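Local coordinates for protein transcription regulator, Crp family (Thermus thermophilus, PDB 4EV0) that activates transcription from six promoters in a cAMP-dependent manner, binding cyclic AMP and DNA as a homodimer, at residues R25-G30 with T95-L100; N144-A149 with A173-E178. One frame throughout, in Å; residues are numbered along the deposited sequence.

How the interactions relate
Interaction 1 (25-30 with 95-100) belongs to the cyclic nucleotide-binding domain and interaction 2 (144-149 with 173-178) to the helix-turn-helix domain, on opposite sides of the chain's centre. Their own centres are 46 Å apart and their nearest atoms about 36 Å apart, and the long helix 114-135 runs in the chain between them. Neither contact lines the cAMP pocket. In interaction 1 the L97 side chain is about 11 Å from a bound cAMP, and that of A99 about 8 Å from the side chain of R85, a cAMP-binding residue. Interaction 2 lies within the predicted DNA-binding helix-turn-helix region.

Interaction 1: residues R25-G30 with T95-L100; sequences RLYPQG and TELLAL
Residues R25-Y27 run antiparallel to T95-L97, their axes at 150° and 4.8 Å apart at closest approach, with R25 facing L97 and Y27 facing T95 as hydrogen-bonded pairs around the non-hydrogen-bonded pair L26-E96. The R25-L97 pair closes with R25 N to L97 O at 2.9 Å and L97 N to R25 O at 2.8 Å, both nearly straight. In the Y27-T95 pair, Y27 N lies in the plane of the T95 carbonyl that it binds, whereas the return bond from T95 N meets the Y27 carbonyl from a tilted position. Between them, the CA of L26 makes a CH-O contact with T95 O at 3.5 Å.

R25, Y27, T95 and L97 share one face of the sheet. There the L97 side chain crosses that of Y27 at about a right angle, and its CD1 methyl meets the ring obliquely, 3.5 Å from Y27 CD1. I33 touches both side chains, and Y44 and V46 of the next strand pack on L97. R25 CG rests 4.1 Å from A99 CB before the chain bends at chi2 (-79°). T95 OG1 is engaged by E93 O and K50 N. On the other face L26 and E96 lie side by side, with L26 CG 4.2 Å from E96 CG. The pairing places outermost strand 23-27 against 95-101 in an antiparallel sheet of the cupin-like beta roll of CRP-family cyclic nucleotide-binding domains.

Interaction 2: residues N144-A149 with A173-E178; sequences NRVAYA and AGTSRE
A173 meets segment 144-149 of helix 139-154 through its methyl, which is directed at the turn between R145 and A149, and apolar packing carries the contact. A173 CB lies 3.8 Å from A149 CB, methyl against methyl, and these small side chains let the backbones come close, the CA atoms of A149 and A173 being 5.3 Å apart. The same methyl sits 3.6 Å from R145 O, a carbonyl already engaged in the helix by A149 N at 3.0 Å. V146 adds its CG2 branch, 4.3 Å from A173 CB and equally far from T175 CG2, so that this one methyl touches both residues flanking G174. Beyond it, V180 and V183 of helix 177-189 continue the apolar cover of V146, while L169 and L172 of helix 166-173 pack on A149.

This is the packing of a winged helix-turn-helix domain: A173 ends helix 166-173, the first helix of the predicted DNA-binding motif, G174 turns the chain with a positive phi of 79°, and 177-189 is the second, which in this family is the recognition helix. Helix 139-154 packs against the turn through R145, V146 and A149.

No hydrogen bond joins the two segments; T175 and S176 make their polar contacts close to the turn. T175 OG1 donates to S176 O at 3.0 Å, approaching from a position tilted 33° from that carbonyl plane, while T175 CG2 is the branch in touch with V146. S176 occupies the N-cap position of helix 177-189, and its OG is hydrogen-bonded to T179 OG1. Separately, Y148 on helix 139-154 reaches the second subunit: the Y148 hydroxyl is hydrogen-bonded to E209 of that subunit, and the Y148 ring stacks with F213 of the same subunit.

Interaction 1: residues R25-G30 with T95-L100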
loop_
_atom_site.group_PDB
_atom_site.type_symbol
_atom_site.label_atom_id
_atom_site.label_comp_id
_atom_site.label_asym_id
_atom_site.label_seq_id
_atom_site.Cartn_x
_atom_site.Cartn_y
_atom_site.Cartn_z
ATOM N N ARG B 25 -19.778 -13.661 20.785
ATOM C CA ARG B 25 -18.544 -13.881 21.541
ATOM C C ARG B 25 -18.183 -12.590 22.291
ATOM O O ARG B 25 -18.300 -11.494 21.738
ATOM C CB ARG B 25 -17.390 -14.302 20.619
ATOM C CG ARG B 25 -17.591 -15.627 19.849
ATOM C CD ARG B 25 -17.327 -16.833 20.742
ATOM N NE ARG B 25 -17.173 -18.096 20.012
ATOM C CZ ARG B 25 -18.175 -18.913 19.697
ATOM N NH1 ARG B 25 -19.426 -18.586 20.006
ATOM N NH2 ARG B 25 -17.932 -20.055 19.061
ATOM N N LEU B 26 -17.763 -12.725 23.550
ATOM C CA LEU B 26 -17.469 -11.564 24.396
ATOM C C LEU B 26 -15.994 -11.462 24.781
ATOM O O LEU B 26 -15.384 -12.450 25.204
ATOM C CB LEU B 26 -18.331 -11.574 25.662
ATOM C CG LEU B 26 -19.781 -11.086 25.559
ATOM C CD1 LEU B 26 -20.647 -12.017 24.710
ATOM C CD2 LEU B 26 -20.392 -10.907 26.955
ATOM N N TYR B 27 -15.428 -10.261 24.632
ATOM C CA TYR B 27 -14.042 -9.996 25.033
ATOM C C TYR B 27 -13.936 -8.744 25.894
ATOM O O TYR B 27 -14.155 -7.632 25.402
ATOM C CB TYR B 27 -13.117 -9.880 23.806
ATOM C CG TYR B 27 -12.972 -11.193 23.088
ATOM C CD1 TYR B 27 -13.876 -11.571 22.097
ATOM C CD2 TYR B 27 -11.962 -12.081 23.435
ATOM C CE1 TYR B 27 -13.766 -12.794 21.463
ATOM C CE2 TYR B 27 -11.844 -13.308 22.806
ATOM C CZ TYR B 27 -12.749 -13.664 21.824
ATOM O OH TYR B 27 -12.623 -14.890 21.209
ATOM N N PRO B 28 -13.593 -8.923 27.182
ATOM C CA PRO B 28 -13.387 -7.841 28.162
ATOM C C PRO B 28 -12.207 -6.952 27.779
ATOM O O PRO B 28 -11.356 -7.393 27.000
ATOM C CB PRO B 28 -13.046 -8.593 29.454
ATOM C CG PRO B 28 -13.602 -9.989 29.261
ATOM C CD PRO B 28 -13.413 -10.257 27.783
ATOM N N GLN B 29 -12.160 -5.734 28.325
ATOM C CA GLN B 29 -11.048 -4.794 28.121
ATOM C C GLN B 29 -9.666 -5.440 28.218
ATOM O O GLN B 29 -9.328 -6.052 29.236
ATOM C CB GLN B 29 -11.109 -3.661 29.155
ATOM C CG GLN B 29 -11.759 -2.377 28.670
ATOM C CD GLN B 29 -10.966 -1.131 29.042
ATOM O OE1 GLN B 29 -9.918 -1.212 29.686
ATOM N NE2 GLN B 29 -11.466 0.030 28.629
ATOM N N GLY B 30 -8.871 -5.292 27.160
ATOM C CA GLY B 30 -7.491 -5.745 27.174
ATOM C C GLY B 30 -7.274 -7.211 26.843
ATOM O O GLY B 30 -6.128 -7.662 26.820
ATOM N N THR B 95 -15.941 -5.685 24.842
ATOM C CA THR B 95 -16.359 -5.805 23.449
ATOM C C THR B 95 -17.291 -6.992 23.173
ATOM O O THR B 95 -17.072 -8.118 23.655
ATOM C CB THR B 95 -15.121 -5.860 22.506
ATOM O OG1 THR B 95 -14.368 -4.648 22.623
ATOM C CG2 THR B 95 -15.540 -6.040 21.060
ATOM N N GLU B 96 -18.351 -6.722 22.419
ATOM C CA GLU B 96 -19.210 -7.778 21.908
ATOM C C GLU B 96 -18.944 -7.985 20.430
ATOM O O GLU B 96 -19.017 -7.053 19.628
ATOM C CB GLU B 96 -20.680 -7.459 22.144
ATOM C CG GLU B 96 -21.119 -7.658 23.580
ATOM C CD GLU B 96 -22.608 -7.468 23.753
ATOM O OE1 GLU B 96 -23.281 -8.420 24.209
ATOM O OE2 GLU B 96 -23.102 -6.364 23.429
ATOM N N LEU B 97 -18.624 -9.227 20.091
ATOM C CA LEU B 97 -18.308 -9.618 18.728
ATOM C C LEU B 97 -19.351 -10.573 18.184
ATOM O O LEU B 97 -19.759 -11.515 18.873
ATOM C CB LEU B 97 -16.936 -10.295 18.685
ATOM C CG LEU B 97 -15.734 -9.408 19.036
ATOM C CD1 LEU B 97 -14.440 -10.185 18.897
ATOM C CD2 LEU B 97 -15.701 -8.150 18.164
ATOM N N LEU B 98 -19.793 -10.336 16.955
ATOM C CA LEU B 98 -20.624 -11.304 16.257
ATOM C C LEU B 98 -19.730 -12.082 15.307
ATOM O O LEU B 98 -19.164 -11.514 14.369
ATOM C CB LEU B 98 -21.762 -10.617 15.508
ATOM C CG LEU B 98 -22.901 -10.037 16.343
ATOM C CD1 LEU B 98 -23.796 -9.179 15.472
ATOM C CD2 LEU B 98 -23.714 -11.140 17.031
ATOM N N ALA B 99 -19.586 -13.379 15.564
ATOM C CA ALA B 99 -18.651 -14.211 14.816
ATOM C C ALA B 99 -19.339 -15.046 13.748
ATOM O O ALA B 99 -20.411 -15.631 13.976
ATOM C CB ALA B 99 -17.881 -15.107 15.755
ATOM N N LEU B 100 -18.719 -15.115 12.578
ATOM C CA LEU B 100 -19.245 -15.966 11.526
ATOM C C LEU B 100 -18.206 -17.005 11.120
ATOM O O LEU B 100 -17.143 -16.672 10.596
ATOM C CB LEU B 100 -19.677 -15.114 10.342
ATOM C CG LEU B 100 -20.074 -15.864 9.079
ATOM C CD1 LEU B 100 -21.301 -16.726 9.344
ATOM C CD2 LEU B 100 -20.310 -14.854 7.967
#

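Interaction 2: residues N144-A149 with A173-E178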
loop_
_atom_site.group_PDB
_atom_site.type_symbol
_atom_site.label_atom_id
_atom_site.label_comp_id
_atom_site.label_asym_id
_atom_site.label_seq_id
_atom_site.Cartn_x
_atom_site.Cartn_y
_atom_site.Cartn_z
ATOM N N ASN B 144 12.671 19.169 2.287
ATOM C CA ASN B 144 14.087 18.804 2.216
ATOM C C ASN B 144 14.475 18.166 0.874
ATOM O O ASN B 144 15.470 18.537 0.254
ATOM C CB ASN B 144 14.439 17.787 3.313
ATOM C CG ASN B 144 14.136 18.288 4.726
ATOM O OD1 ASN B 144 13.545 17.568 5.533
ATOM N ND2 ASN B 144 14.563 19.507 5.034
ATOM N N ARG B 145 13.696 17.176 0.452
ATOM C CA ARG B 145 14.000 16.405 -0.742
ATOM C C ARG B 145 13.910 17.239 -2.021
ATOM O O ARG B 145 14.722 17.080 -2.931
ATOM C CB ARG B 145 13.079 15.181 -0.821
ATOM C CG ARG B 145 13.390 14.156 0.258
ATOM C CD ARG B 145 12.619 12.865 0.130
ATOM N NE ARG B 145 12.924 12.015 1.276
ATOM C CZ ARG B 145 12.507 10.759 1.416
ATOM N NH1 ARG B 145 11.762 10.188 0.466
ATOM N NH2 ARG B 145 12.836 10.073 2.511
ATOM N N VAL B 146 12.930 18.136 -2.073
ATOM C CA VAL B 146 12.781 19.020 -3.214
ATOM C C VAL B 146 13.902 20.067 -3.238
ATOM O O VAL B 146 14.463 20.340 -4.293
ATOM C CB VAL B 146 11.375 19.648 -3.239
ATOM C CG1 VAL B 146 11.265 20.699 -4.327
ATOM C CG2 VAL B 146 10.322 18.542 -3.436
ATOM N N ALA B 147 14.245 20.610 -2.071
ATOM C CA ALA B 147 15.352 21.549 -1.952
ATOM C C ALA B 147 16.632 20.874 -2.435
ATOM O O ALA B 147 17.365 21.439 -3.236
ATOM C CB ALA B 147 15.500 22.033 -0.517
ATOM N N TYR B 148 16.876 19.649 -1.980
ATOM C CA TYR B 148 18.069 18.897 -2.373
ATOM C C TYR B 148 18.142 18.673 -3.880
ATOM O O TYR B 148 19.216 18.791 -4.479
ATOM C CB TYR B 148 18.065 17.550 -1.674
ATOM C CG TYR B 148 19.220 16.619 -2.005
ATOM C CD1 TYR B 148 20.525 16.925 -1.621
ATOM C CD2 TYR B 148 18.990 15.405 -2.662
ATOM C CE1 TYR B 148 21.577 16.059 -1.898
ATOM C CE2 TYR B 148 20.027 14.533 -2.939
ATOM C CZ TYR B 148 21.318 14.858 -2.552
ATOM O OH TYR B 148 22.348 13.977 -2.832
ATOM N N ALA B 149 17.005 18.334 -4.487
ATOM C CA ALA B 149 16.925 18.215 -5.936
ATOM C C ALA B 149 17.394 19.511 -6.638
ATOM O O ALA B 149 18.192 19.476 -7.581
ATOM C CB ALA B 149 15.494 17.868 -6.358
ATOM N N ALA B 173 13.465 14.419 -7.428
ATOM C CA ALA B 173 13.336 14.326 -5.968
ATOM C C ALA B 173 12.669 13.045 -5.457
ATOM O O ALA B 173 12.815 12.695 -4.286
ATOM C CB ALA B 173 12.611 15.545 -5.427
ATOM N N GLY B 174 11.940 12.349 -6.328
ATOM C CA GLY B 174 11.234 11.134 -5.944
ATOM C C GLY B 174 9.940 11.422 -5.203
ATOM O O GLY B 174 9.545 10.695 -4.289
ATOM N N THR B 175 9.277 12.503 -5.594
ATOM C CA THR B 175 8.002 12.879 -5.003
ATOM C C THR B 175 7.035 13.041 -6.150
ATOM O O THR B 175 7.429 12.895 -7.317
ATOM C CB THR B 175 8.089 14.232 -4.283
ATOM O OG1 THR B 175 8.081 15.282 -5.260
ATOM C CG2 THR B 175 9.370 14.328 -3.426
ATOM N N SER B 176 5.780 13.352 -5.837
ATOM C CA SER B 176 4.788 13.593 -6.881
ATOM C C SER B 176 4.938 15.003 -7.447
ATOM O O SER B 176 5.544 15.880 -6.811
ATOM C CB SER B 176 3.372 13.410 -6.341
ATOM O OG SER B 176 2.972 14.530 -5.579
ATOM N N ARG B 177 4.392 15.212 -8.645
ATOM C CA ARG B 177 4.354 16.535 -9.259
ATOM C C ARG B 177 3.603 17.518 -8.344
ATOM O O ARG B 177 4.049 18.658 -8.139
ATOM C CB ARG B 177 3.715 16.454 -10.662
ATOM C CG ARG B 177 3.946 17.669 -11.598
ATOM C CD ARG B 177 2.882 18.752 -11.412
ATOM N NE ARG B 177 1.560 18.174 -11.151
ATOM C CZ ARG B 177 0.587 18.793 -10.476
ATOM N NH1 ARG B 177 0.777 20.024 -10.001
ATOM N NH2 ARG B 177 -0.580 18.185 -10.284
ATOM N N GLU B 178 2.491 17.060 -7.770
ATOM C CA GLU B 178 1.671 17.906 -6.910
ATOM C C GLU B 178 2.413 18.414 -5.676
ATOM O O GLU B 178 2.278 19.578 -5.304
ATOM C CB GLU B 178 0.384 17.202 -6.478
ATOM C CG GLU B 178 -0.519 18.104 -5.639
ATOM C CD GLU B 178 -1.680 17.359 -4.999
ATOM O OE1 GLU B 178 -1.750 16.117 -5.149
ATOM O OE2 GLU B 178 -2.517 18.021 -4.344
#